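PDB 3OMX: CG14216 from Drosophila melanogaster, which probably removes phosphate from phosphoserine and phosphothreonine in the C-terminal domain of RNA polymerase II, with a role in RNA processing and termination. Local coordinates for residues 1-6 with 100-105; 7-12 with 32-37; 15-20 with 143-148; 156-161 with 169-174. All coordinates share one frame; numbering follows the deposited sequence.

In the fold
Contacts 1 and 2 share strand 3-8 of the five-strand mixed sheet: contact 1 pairs it with strand 103-106, contact 2 with strand 28-33 on its other side, and their centres are about 16 Å apart. Contact 2 is nested along the chain within the loop that contact 1 closes, and it carries the vanadate-binding loop. Contact 3 crosses both in sequence and packs helix 14-24 on helix 141-158, its centre about 14 Å from that of contact 2. Contact 4 comes last, at the far end of the second of these helices; its centre is about 26 Å from that of contact 2. The vanadate loop thus lies near the middle of the chain, and the pairing of helices 141-158 and 164-179 well away from it.

Contact 1 (1-6 with 100-105); sequences KLAVAV and QFDIIV
The first torsion of Phe-101 sets CG opposite its own carbonyl carbon (chi1 -57°), which lays the ring flat over Ala-5. Asp-102 turns the same way, bringing its carboxylate to the backbone of Ala-3. Ala-5 CB stands 3.4 Å from the centroid of the Phe-101 ring and only 4° off the ring normal, a CH-pi contact over the middle of one face; the backbone carbon of Ala-3 lies near the ring plane, at the edge. An alanine in place of Phe-101 would probably leave Ala-5 CB without this cover and open a gap beneath the strand. Asp-102 OD2 accepts a hydrogen bond from Ala-3 N at 2.8 Å through its anti lone pair, and a water joins the same oxygen to Lys-1 O. In return Asp-102 N donates to Ala-3 O at 2.8 Å. Parallel pairing then takes over: Ala-5 N reaches Ile-103 O at 3.0 Å, and Val-105 N reaches Ala-5 O at 2.8 Å, so Ala-5 is gripped through both its backbone polar atoms. On the ring's side of the sheet Ala-5 CB also meets Ile-104 CG1 at 4.0 Å. Near the chain start, Leu-2 CD1 meets Ile-103 CD1 at 4.1 Å. The strand axes run 18° from parallel. Val-4, Val-6, Ile-103 and Val-105 share the other face, where Val-6 packs on helix 14-24 and Ile-103 and Val-105 on helix 141-158, while strands 28-33 and 129-134 flank the two strands within the sheet.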
loop_
_atom_site.group_PDB
_atom_site.type_symbol
_atom_site.label_atom_id
_atom_site.label_comp_id
_atom_site.label_asym_id
_atom_site.label_seq_id
_atom_site.Cartn_x
_atom_site.Cartn_y
_atom_site.Cartn_z
ATOM N N LYS A 1 18.773 5.700 4.879
ATOM C CA LYS A 1 17.516 4.992 5.177
ATOM C C LYS A 1 16.792 4.435 3.882
ATOM O O LYS A 1 16.819 5.055 2.769
ATOM C CB LYS A 1 16.534 5.898 5.977
ATOM C CG LYS A 1 16.495 5.674 7.503
ATOM C CD LYS A 1 16.171 4.234 7.885
ATOM C CE LYS A 1 16.689 3.930 9.354
ATOM N NZ LYS A 1 16.948 5.165 10.259
ATOM N N LEU A 2 16.128 3.284 4.026
ATOM C CA LEU A 2 15.316 2.792 2.921
ATOM C C LEU A 2 14.131 3.603 2.714
ATOM O O LEU A 2 13.497 4.066 3.632
ATOM C CB LEU A 2 14.777 1.382 3.067
ATOM C CG LEU A 2 14.975 0.362 4.118
ATOM C CD1 LEU A 2 15.521 -0.718 3.267
ATOM C CD2 LEU A 2 16.018 0.982 5.159
ATOM N N ALA A 3 13.791 3.696 1.455
ATOM C CA ALA A 3 12.627 4.408 1.017
ATOM C C ALA A 3 11.671 3.282 0.692
ATOM O O ALA A 3 12.040 2.409 -0.071
ATOM C CB ALA A 3 13.014 5.222 -0.285
ATOM N N VAL A 4 10.438 3.330 1.178
ATOM C CA VAL A 4 9.541 2.245 0.960
ATOM C C VAL A 4 8.226 2.731 0.510
ATOM O O VAL A 4 7.805 3.768 0.934
ATOM C CB VAL A 4 9.269 1.490 2.358
ATOM C CG1 VAL A 4 8.301 0.474 2.161
ATOM C CG2 VAL A 4 10.539 0.829 2.837
ATOM N N ALA A 5 7.538 1.946 -0.330
ATOM C CA ALA A 5 6.165 2.276 -0.735
ATOM C C ALA A 5 5.272 1.022 -0.432
ATOM O O ALA A 5 5.684 -0.083 -0.620
ATOM C CB ALA A 5 6.173 2.538 -2.200
ATOM N N VAL A 6 4.056 1.251 -0.037
ATOM C CA VAL A 6 3.134 0.286 0.222
ATOM C C VAL A 6 1.928 0.618 -0.658
ATOM O O VAL A 6 1.503 1.740 -0.673
ATOM C CB VAL A 6 2.651 0.201 1.706
ATOM C CG1 VAL A 6 1.734 -1.004 1.731
ATOM C CG2 VAL A 6 3.712 -0.086 2.737
ATOM N N GLN A 100 10.789 7.370 -6.330
ATOM C CA GLN A 100 11.572 6.139 -6.528
ATOM C C GLN A 100 11.786 5.472 -5.159
ATOM O O GLN A 100 11.924 6.188 -4.182
ATOM C CB GLN A 100 12.961 6.449 -7.176
ATOM C CG GLN A 100 12.752 6.761 -8.641
ATOM C CD GLN A 100 14.040 6.832 -9.421
ATOM O OE1 GLN A 100 15.118 6.803 -8.850
ATOM N NE2 GLN A 100 13.924 6.848 -10.737
ATOM N N PHE A 101 11.798 4.125 -5.076
ATOM C CA PHE A 101 11.887 3.489 -3.758
ATOM C C PHE A 101 12.889 2.420 -3.745
ATOM O O PHE A 101 13.322 2.024 -4.801
ATOM C CB PHE A 101 10.568 2.890 -3.461
ATOM C CG PHE A 101 9.427 3.875 -3.506
ATOM C CD1 PHE A 101 9.152 4.706 -2.407
ATOM C CD2 PHE A 101 8.677 3.992 -4.650
ATOM C CE1 PHE A 101 8.105 5.606 -2.441
ATOM C CE2 PHE A 101 7.645 4.893 -4.683
ATOM C CZ PHE A 101 7.364 5.690 -3.561
ATOM N N ASP A 102 13.315 1.974 -2.556
ATOM C CA ASP A 102 14.138 0.780 -2.548
ATOM C C ASP A 102 13.221 -0.572 -2.543
ATOM O O ASP A 102 13.628 -1.603 -2.990
ATOM C CB ASP A 102 15.010 0.812 -1.350
ATOM C CG ASP A 102 15.960 2.044 -1.343
ATOM O OD1 ASP A 102 16.964 2.084 -2.153
ATOM O OD2 ASP A 102 15.699 2.954 -0.491
ATOM N N ILE A 103 12.004 -0.490 -2.018
ATOM C CA ILE A 103 11.157 -1.624 -1.798
ATOM C C ILE A 103 9.803 -1.107 -1.968
ATOM O O ILE A 103 9.519 -0.056 -1.450
ATOM C CB ILE A 103 11.360 -2.149 -0.403
ATOM C CG1 ILE A 103 12.783 -2.523 -0.258
ATOM C CG2 ILE A 103 10.446 -3.368 -0.129
ATOM C CD1 ILE A 103 13.087 -3.188 1.015
ATOM N N ILE A 104 9.009 -1.795 -2.792
ATOM C CA ILE A 104 7.571 -1.558 -2.917
ATOM C C ILE A 104 6.864 -2.841 -2.492
ATOM O O ILE A 104 7.206 -3.903 -3.008
ATOM C CB ILE A 104 7.232 -1.225 -4.414
ATOM C CG1 ILE A 104 7.917 0.075 -4.806
ATOM C CG2 ILE A 104 5.695 -1.143 -4.672
ATOM C CD1 ILE A 104 8.309 0.128 -6.249
ATOM N N VAL A 105 5.903 -2.758 -1.564
ATOM C CA VAL A 105 5.259 -3.895 -1.007
ATOM C C VAL A 105 3.792 -3.790 -1.476
ATOM O O VAL A 105 3.183 -2.754 -1.199
ATOM C CB VAL A 105 5.211 -3.802 0.509
ATOM C CG1 VAL A 105 4.263 -4.955 1.009
ATOM C CG2 VAL A 105 6.611 -3.871 1.072
HETATM O O HOH W 1 17.272 5.236 0.314
#

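Contact 2 (7-12 with 32-37); sequences VCSSNM and YGTGER. With VO4 (vanadate ion), chain E.
Gly-35 N donates to Ser-9 O at 2.8 Å, in the carbonyl plane and on a lone pair, and Cys-8 N donates to Tyr-32 O at 3.1 Å. These bonds fasten the phosphate-binding P-loop of the tyrosine phosphatase type, whose CX5R signature runs from Cys-8 to Arg-14, to the second strand of a beta-alpha-beta unit. Cys-8 SG, turned between its backbone N and carbonyl carbon (chi1 75°), binds the vanadium of the vanadate at 2.3 Å. Ser-9 N donates to vanadate O3 at 2.8 Å, with a weak bond from Ser-10 N to the same oxygen; Asn-13 N and Arg-14 N also bind the ion, so backbone N-H groups cradle it. One water bridges Ser-9 OG and Thr-34 OG1. Gly-33 lies so close under the loop that a side chain on it would run into Ser-9 O. Asn-11, in a left-handed backbone conformation, rests its CB 4.0 Å from Tyr-32 C. An alanine here would remove the amide and would probably open a gap beside the Tyr-32 backbone. The Tyr-32 hydroxyl is held elsewhere, by Thr-97. Farther out, beneath Val-111 of helix 109-120, Val-7 and Thr-34 cross at about a right angle, CG1 of Val-7 meeting CG2 of Thr-34 at 3.8 Å.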
loop_
_atom_site.group_PDB
_atom_site.type_symbol
_atom_site.label_atom_id
_atom_site.label_comp_id
_atom_site.label_asym_id
_atom_site.label_seq_id
_atom_site.Cartn_x
_atom_site.Cartn_y
_atom_site.Cartn_z
ATOM N N VAL A 7 1.339 -0.413 -1.296
ATOM C CA VAL A 7 0.489 -0.251 -2.484
ATOM C C VAL A 7 -0.685 -1.254 -2.429
ATOM O O VAL A 7 -0.453 -2.427 -2.324
ATOM C CB VAL A 7 1.331 -0.455 -3.894
ATOM C CG1 VAL A 7 0.381 -0.146 -5.028
ATOM C CG2 VAL A 7 2.600 0.377 -4.010
ATOM N N CYS A 8 -1.911 -0.797 -2.430
ATOM C CA CYS A 8 -3.045 -1.597 -2.475
ATOM C C CYS A 8 -3.841 -1.195 -3.754
ATOM O O CYS A 8 -3.290 -0.745 -4.719
ATOM C CB CYS A 8 -3.852 -1.518 -1.185
ATOM S SG CYS A 8 -4.832 -0.116 -0.792
ATOM N N SER A 9 -5.142 -1.354 -3.756
ATOM C CA SER A 9 -5.835 -0.915 -4.950
ATOM C C SER A 9 -6.359 0.604 -4.981
ATOM O O SER A 9 -6.149 1.388 -5.953
ATOM C CB SER A 9 -6.999 -1.937 -5.222
ATOM O OG SER A 9 -7.449 -1.551 -6.481
ATOM N N SER A 10 -6.927 0.986 -3.866
ATOM C CA SER A 10 -7.539 2.264 -3.648
ATOM C C SER A 10 -6.743 3.317 -2.728
ATOM O O SER A 10 -7.160 4.409 -2.709
ATOM C CB SER A 10 -8.917 2.059 -2.949
ATOM O OG SER A 10 -9.862 1.356 -3.756
ATOM N N ASN A 11 -5.752 2.915 -1.938
ATOM C CA ASN A 11 -4.921 3.751 -1.070
ATOM C C ASN A 11 -5.768 4.274 -0.040
ATOM O O ASN A 11 -5.701 5.479 0.209
ATOM C CB ASN A 11 -4.372 4.986 -1.744
ATOM C CG ASN A 11 -3.116 5.574 -1.060
ATOM O OD1 ASN A 11 -2.439 4.976 -0.154
ATOM N ND2 ASN A 11 -2.754 6.704 -1.550
ATOM N N MET A 12 -6.659 3.428 0.434
ATOM C CA MET A 12 -7.562 3.787 1.510
ATOM C C MET A 12 -7.396 2.954 2.761
ATOM O O MET A 12 -7.517 3.464 3.880
ATOM C CB MET A 12 -9.017 3.611 1.120
ATOM C CG MET A 12 -9.507 4.469 0.084
ATOM S SD MET A 12 -9.903 6.098 0.808
ATOM C CE MET A 12 -10.684 5.478 2.268
ATOM N N TYR A 32 0.301 4.090 -2.098
ATOM C CA TYR A 32 -0.389 4.252 -3.401
ATOM C C TYR A 32 -1.448 3.152 -3.669
ATOM O O TYR A 32 -1.540 2.220 -2.910
ATOM C CB TYR A 32 0.585 4.243 -4.585
ATOM C CG TYR A 32 1.705 5.243 -4.475
ATOM C CD1 TYR A 32 2.875 4.879 -3.878
ATOM C CD2 TYR A 32 1.582 6.577 -5.006
ATOM C CE1 TYR A 32 3.913 5.821 -3.699
ATOM C CE2 TYR A 32 2.580 7.496 -4.876
ATOM C CZ TYR A 32 3.742 7.126 -4.183
ATOM O OH TYR A 32 4.807 7.920 -4.003
ATOM N N GLY A 33 -2.202 3.353 -4.758
ATOM C CA GLY A 33 -3.353 2.614 -5.231
ATOM C C GLY A 33 -2.963 2.346 -6.666
ATOM O O GLY A 33 -2.165 3.103 -7.313
ATOM N N THR A 34 -3.359 1.176 -7.134
ATOM C CA THR A 34 -3.068 0.796 -8.493
ATOM C C THR A 34 -4.386 0.764 -9.265
ATOM O O THR A 34 -4.404 0.511 -10.434
ATOM C CB THR A 34 -2.428 -0.607 -8.631
ATOM O OG1 THR A 34 -3.205 -1.665 -7.929
ATOM C CG2 THR A 34 -0.961 -0.640 -8.570
ATOM N N GLY A 35 -5.484 0.958 -8.651
ATOM C CA GLY A 35 -6.733 0.977 -9.435
ATOM C C GLY A 35 -6.799 2.209 -10.378
ATOM O O GLY A 35 -5.877 3.071 -10.436
ATOM N N GLU A 36 -7.900 2.352 -11.103
ATOM C CA GLU A 36 -7.957 3.448 -12.064
ATOM C C GLU A 36 -8.409 4.635 -11.260
ATOM O O GLU A 36 -7.987 5.778 -11.518
ATOM C CB GLU A 36 -8.985 3.197 -13.192
ATOM C CG GLU A 36 -8.865 1.879 -13.832
ATOM C CD GLU A 36 -7.891 1.892 -14.981
ATOM O OE1 GLU A 36 -7.102 2.901 -15.064
ATOM O OE2 GLU A 36 -7.933 0.899 -15.809
ATOM N N ARG A 37 -9.254 4.307 -10.276
ATOM C CA ARG A 37 -9.998 5.229 -9.447
ATOM C C ARG A 37 -10.062 4.613 -8.068
ATOM O O ARG A 37 -9.858 3.445 -7.878
ATOM C CB ARG A 37 -11.482 5.380 -9.945
ATOM C CG ARG A 37 -11.846 6.548 -10.979
ATOM C CD ARG A 37 -12.099 6.067 -12.460
ATOM N NE ARG A 37 -13.160 6.800 -13.150
ATOM C CZ ARG A 37 -14.498 6.607 -12.969
ATOM N NH1 ARG A 37 -14.934 5.710 -12.082
ATOM N NH2 ARG A 37 -15.428 7.305 -13.659
HETATM V V VO4 E . -7.007 -0.764 -0.320
HETATM O O1 VO4 E . -8.923 -1.107 -0.044
HETATM O O2 VO4 E . -7.577 1.029 -0.418
HETATM O O3 VO4 E . -7.262 -1.749 -1.997
HETATM O O4 VO4 E . -6.873 -1.879 1.190
HETATM O O HOH W 2 -5.659 -2.466 -8.390
#

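Contact 3 (15-20 with 143-148); sequences SMEAHN and DALMGA
Glu-17 lays its aliphatic stem over Ala-144, CB on CB at 4.0 Å. With CG swung opposite the backbone N (chi1 -162°), the stem reaches across to helix 141-158, and Glu-17 CG comes to 3.7 Å from the Ala-144 carbonyl O. The chain then bends at its second torsion (chi2 75°), carrying the carboxylate along the helix surface to Leu-145. There OE2 and Leu-145 CD1 are modelled implausibly close, so the exact placing of that leucine branch is doubtful; the two side chains cross at a slant. The charged end is not left to this apolar neighbour: Glu-17 OE1 forms a salt bridge with Arg-83, which should help to hold the bent chain. One turn farther on, methyls replace the long side chain. Ala-148 CB lies 3.8 Å from Ala-18 CA and 3.9 Å from Glu-17 O, and it meets Ala-18 CB at 4.2 Å. Small residues at this point let the backbones come together, with the CA atoms of Ala-18 and Ala-148 only 4.3 Å apart. The helix axes pass at 8.3 Å with a crossing angle of -44°. Phe-21, farther along helix 14-24, touches both Leu-145 and Ala-148, and Ala-18 rests on Val-6 of the sheet. Ala-144 touches Asn-13 and Arg-14 and lies about 6 Å, from its side chain, from the vanadate. This is one helix layer of an alpha/beta fold of the low-molecular-weight tyrosine phosphatase type, in which the helix following the P-loop packs against a second helix beside the phosphate site.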
loop_
_atom_site.group_PDB
_atom_site.type_symbol
_atom_site.label_atom_id
_atom_site.label_comp_id
_atom_site.label_asym_id
_atom_site.label_seq_id
_atom_site.Cartn_x
_atom_site.Cartn_y
_atom_site.Cartn_z
ATOM N N SER A 15 -3.069 -0.189 2.425
ATOM C CA SER A 15 -1.853 0.514 2.199
ATOM C C SER A 15 -1.730 1.655 3.250
ATOM O O SER A 15 -0.680 1.892 3.712
ATOM C CB SER A 15 -1.853 1.002 0.776
ATOM O OG SER A 15 -2.795 1.972 0.616
ATOM N N MET A 16 -2.837 2.253 3.683
ATOM C CA MET A 16 -2.798 3.346 4.635
ATOM C C MET A 16 -2.594 2.890 6.152
ATOM O O MET A 16 -1.871 3.555 6.902
ATOM C CB MET A 16 -3.991 4.236 4.459
ATOM C CG MET A 16 -3.911 5.117 3.179
ATOM S SD MET A 16 -2.631 6.327 3.306
ATOM C CE MET A 16 -3.460 7.572 4.271
ATOM N N GLU A 17 -3.138 1.740 6.566
ATOM C CA GLU A 17 -2.781 1.186 7.843
ATOM C C GLU A 17 -1.317 0.869 7.905
ATOM O O GLU A 17 -0.698 1.039 8.926
ATOM C CB GLU A 17 -3.488 -0.110 8.023
ATOM C CG GLU A 17 -3.551 -0.590 9.433
ATOM C CD GLU A 17 -4.554 0.156 10.310
ATOM O OE1 GLU A 17 -5.702 0.517 9.886
ATOM O OE2 GLU A 17 -4.204 0.395 11.485
ATOM N N ALA A 18 -0.746 0.364 6.818
ATOM C CA ALA A 18 0.643 -0.001 6.831
ATOM C C ALA A 18 1.495 1.254 6.763
ATOM O O ALA A 18 2.539 1.309 7.388
ATOM C CB ALA A 18 1.013 -0.905 5.640
ATOM N N HIS A 19 1.067 2.216 5.960
ATOM C CA HIS A 19 1.673 3.546 5.897
ATOM C C HIS A 19 1.889 4.095 7.305
ATOM O O HIS A 19 3.028 4.340 7.723
ATOM C CB HIS A 19 0.804 4.514 5.092
ATOM C CG HIS A 19 1.526 5.797 4.687
ATOM N ND1 HIS A 19 2.282 6.554 5.573
ATOM C CD2 HIS A 19 1.446 6.539 3.564
ATOM C CE1 HIS A 19 2.731 7.631 4.967
ATOM N NE2 HIS A 19 2.208 7.656 3.751
ATOM N N ASN A 20 0.788 4.181 8.029
ATOM C CA ASN A 20 0.710 4.698 9.431
ATOM C C ASN A 20 1.687 3.982 10.408
ATOM O O ASN A 20 2.581 4.517 11.109
ATOM C CB ASN A 20 -0.694 4.467 9.920
ATOM C CG ASN A 20 -0.964 5.069 11.252
ATOM O OD1 ASN A 20 -0.940 4.351 12.199
ATOM N ND2 ASN A 20 -1.303 6.368 11.332
ATOM N N ASP A 143 -7.701 -7.250 9.330
ATOM C CA ASP A 143 -6.551 -7.772 8.662
ATOM C C ASP A 143 -5.617 -6.744 8.148
ATOM O O ASP A 143 -4.469 -7.085 7.881
ATOM C CB ASP A 143 -7.005 -8.504 7.428
ATOM C CG ASP A 143 -6.400 -9.920 7.353
ATOM O OD1 ASP A 143 -7.079 -10.681 8.216
ATOM O OD2 ASP A 143 -5.334 -10.263 6.514
ATOM N N ALA A 144 -6.102 -5.522 7.897
ATOM C CA ALA A 144 -5.225 -4.389 7.476
ATOM C C ALA A 144 -4.231 -4.140 8.658
ATOM O O ALA A 144 -3.092 -4.116 8.463
ATOM C CB ALA A 144 -6.012 -3.123 7.091
ATOM N N LEU A 145 -4.699 -4.216 9.883
ATOM C CA LEU A 145 -3.843 -4.064 11.043
ATOM C C LEU A 145 -2.858 -5.178 11.168
ATOM O O LEU A 145 -1.616 -4.982 11.338
ATOM C CB LEU A 145 -4.715 -3.927 12.309
ATOM C CG LEU A 145 -4.127 -2.969 13.394
ATOM C CD1 LEU A 145 -3.104 -1.891 12.927
ATOM C CD2 LEU A 145 -5.240 -2.357 14.210
ATOM N N MET A 146 -3.355 -6.380 11.025
ATOM C CA MET A 146 -2.473 -7.504 11.110
ATOM C C MET A 146 -1.402 -7.596 10.012
ATOM O O MET A 146 -0.272 -8.038 10.253
ATOM C CB MET A 146 -3.260 -8.790 11.309
ATOM C CG MET A 146 -4.336 -8.640 12.553
ATOM S SD MET A 146 -3.939 -7.919 14.279
ATOM C CE MET A 146 -3.027 -9.246 14.984
ATOM N N GLY A 147 -1.796 -7.265 8.797
ATOM C CA GLY A 147 -0.918 -7.143 7.680
ATOM C C GLY A 147 0.042 -5.997 7.965
ATOM O O GLY A 147 1.205 -6.064 7.609
ATOM N N ALA A 148 -0.365 -4.917 8.576
ATOM C CA ALA A 148 0.631 -3.865 8.818
ATOM C C ALA A 148 1.724 -4.335 9.730
ATOM O O ALA A 148 2.945 -4.004 9.474
ATOM C CB ALA A 148 0.049 -2.782 9.300
#

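Contact 4 (156-161 with 169-174); sequences NMMAKS and DELIQE
The flat group engaged here is the Leu-171 to Ile-172 peptide. Met-157 CE stands out of its plane, past the oxygen, at a short 3.1 Å from Leu-171 O. The same CE meets Leu-171 CB at 3.4 Å. Met-157 reaches this place by pointing CG opposite its backbone N (chi1 160°) and staying extended until it bends at the last torsion, and it slides past Leu-171 in the opposite direction. Met-158 is extended beyond CG: Met-158 CG touches Leu-171 CD1 at 3.9 Å, and CE farther out touches Ile-172 CG1 at 3.7 Å, the chains of Met-158 and Ile-172 crossing at a slant. Both methionines approach Leu-171 from the same side, Met-157 at CB and Met-158 at CD1. The contact joins consecutive helices, 141-158 and 164-179, across a short connection that starts with a type I beta turn from Met-158 to Ser-161. In that connection Ser-161 OG is hydrogen-bonded to Asp-163 N and to Asp-167. Met-158 also packs on Leu-164 and Ile-168 of the second helix. Beneath the helices, Met-158 and Ile-172 both rest on Leu-133 of strand 129-134, and Ile-172 reaches His-185 of strand 184-189.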
loop_
_atom_site.group_PDB
_atom_site.type_symbol
_atom_site.label_atom_id
_atom_site.label_comp_id
_atom_site.label_asym_id
_atom_site.label_seq_id
_atom_site.Cartn_x
_atom_site.Cartn_y
_atom_site.Cartn_z
ATOM N N ASN A 156 11.585 -4.109 8.672
ATOM C CA ASN A 156 12.475 -3.902 9.789
ATOM C C ASN A 156 13.625 -4.833 9.669
ATOM O O ASN A 156 14.797 -4.540 10.004
ATOM C CB ASN A 156 11.728 -4.181 11.091
ATOM C CG ASN A 156 12.540 -3.872 12.318
ATOM O OD1 ASN A 156 12.984 -2.734 12.527
ATOM N ND2 ASN A 156 12.684 -4.848 13.165
ATOM N N MET A 157 13.323 -6.003 9.135
ATOM C CA MET A 157 14.424 -6.885 8.929
ATOM C C MET A 157 15.315 -6.474 7.734
ATOM O O MET A 157 16.509 -6.503 7.806
ATOM C CB MET A 157 13.958 -8.341 8.871
ATOM C CG MET A 157 14.917 -9.264 8.208
ATOM S SD MET A 157 13.851 -10.758 8.072
ATOM C CE MET A 157 13.597 -10.591 6.252
ATOM N N MET A 158 14.731 -6.145 6.606
ATOM C CA MET A 158 15.551 -5.717 5.519
ATOM C C MET A 158 16.401 -4.433 5.747
ATOM O O MET A 158 17.459 -4.260 5.116
ATOM C CB MET A 158 14.605 -5.601 4.398
ATOM C CG MET A 158 14.455 -7.081 3.771
ATOM S SD MET A 158 12.998 -6.786 2.773
ATOM C CE MET A 158 12.727 -8.652 2.600
ATOM N N ALA A 159 15.926 -3.561 6.630
ATOM C CA ALA A 159 16.539 -2.263 6.880
ATOM C C ALA A 159 17.866 -2.526 7.644
ATOM O O ALA A 159 18.587 -1.639 7.785
ATOM C CB ALA A 159 15.628 -1.407 7.701
ATOM N N LYS A 160 18.165 -3.766 8.088
ATOM C CA LYS A 160 19.441 -4.083 8.768
ATOM C C LYS A 160 20.569 -4.316 7.834
ATOM O O LYS A 160 21.700 -4.352 8.246
ATOM C CB LYS A 160 19.276 -5.338 9.531
ATOM C CG LYS A 160 18.364 -5.019 10.631
ATOM C CD LYS A 160 17.990 -6.252 11.394
ATOM C CE LYS A 160 17.000 -5.714 12.384
ATOM N NZ LYS A 160 16.558 -6.866 13.084
ATOM N N SER A 161 20.246 -4.523 6.576
ATOM C CA SER A 161 21.204 -4.941 5.627
ATOM C C SER A 161 21.930 -3.713 5.111
ATOM O O SER A 161 21.298 -2.671 4.936
ATOM C CB SER A 161 20.441 -5.541 4.468
ATOM O OG SER A 161 21.331 -5.848 3.427
ATOM N N ASP A 169 17.328 -11.969 -1.054
ATOM C CA ASP A 169 16.816 -13.301 -1.345
ATOM C C ASP A 169 16.713 -14.237 -0.202
ATOM O O ASP A 169 15.670 -14.913 -0.021
ATOM C CB ASP A 169 17.632 -13.904 -2.455
ATOM C CG ASP A 169 17.223 -13.308 -3.727
ATOM O OD1 ASP A 169 15.983 -13.078 -3.850
ATOM O OD2 ASP A 169 18.071 -12.879 -4.509
ATOM N N GLU A 170 17.761 -14.163 0.595
ATOM C CA GLU A 170 17.940 -14.942 1.780
ATOM C C GLU A 170 17.152 -14.479 2.943
ATOM O O GLU A 170 16.754 -15.297 3.685
ATOM C CB GLU A 170 19.411 -15.119 2.126
ATOM C CG GLU A 170 19.660 -16.639 2.626
ATOM C CD GLU A 170 19.239 -17.805 1.584
ATOM O OE1 GLU A 170 19.428 -17.610 0.315
ATOM O OE2 GLU A 170 18.732 -18.911 2.034
ATOM N N LEU A 171 16.866 -13.181 3.054
ATOM C CA LEU A 171 16.028 -12.657 4.096
ATOM C C LEU A 171 14.549 -12.994 3.792
ATOM O O LEU A 171 13.715 -13.241 4.660
ATOM C CB LEU A 171 16.216 -11.146 4.204
ATOM C CG LEU A 171 17.664 -10.635 4.453
ATOM C CD1 LEU A 171 17.692 -9.140 4.446
ATOM C CD2 LEU A 171 18.102 -11.109 5.860
ATOM N N ILE A 172 14.240 -13.005 2.530
ATOM C CA ILE A 172 12.906 -13.358 2.156
ATOM C C ILE A 172 12.592 -14.791 2.594
ATOM O O ILE A 172 11.604 -15.048 3.266
ATOM C CB ILE A 172 12.685 -13.180 0.731
ATOM C CG1 ILE A 172 12.563 -11.672 0.478
ATOM C CG2 ILE A 172 11.339 -13.824 0.304
ATOM C CD1 ILE A 172 12.702 -11.278 -1.072
ATOM N N GLN A 173 13.476 -15.692 2.284
ATOM C CA GLN A 173 13.330 -17.058 2.753
ATOM C C GLN A 173 13.246 -17.224 4.285
ATOM O O GLN A 173 12.436 -17.965 4.703
ATOM C CB GLN A 173 14.481 -17.885 2.221
ATOM C CG GLN A 173 14.502 -17.965 0.664
ATOM C CD GLN A 173 15.575 -18.947 0.183
ATOM O OE1 GLN A 173 16.430 -19.323 1.013
ATOM N NE2 GLN A 173 15.514 -19.419 -1.132
ATOM N N GLU A 174 14.060 -16.564 5.106
ATOM C CA GLU A 174 13.968 -16.765 6.526
ATOM C C GLU A 174 12.625 -16.314 6.959
ATOM O O GLU A 174 12.037 -16.897 7.877
ATOM C CB GLU A 174 14.845 -15.809 7.358
ATOM C CG GLU A 174 16.252 -15.965 7.260
ATOM C CD GLU A 174 16.703 -17.313 7.873
ATOM O OE1 GLU A 174 15.995 -17.916 8.799
ATOM O OE2 GLU A 174 17.812 -17.744 7.400
#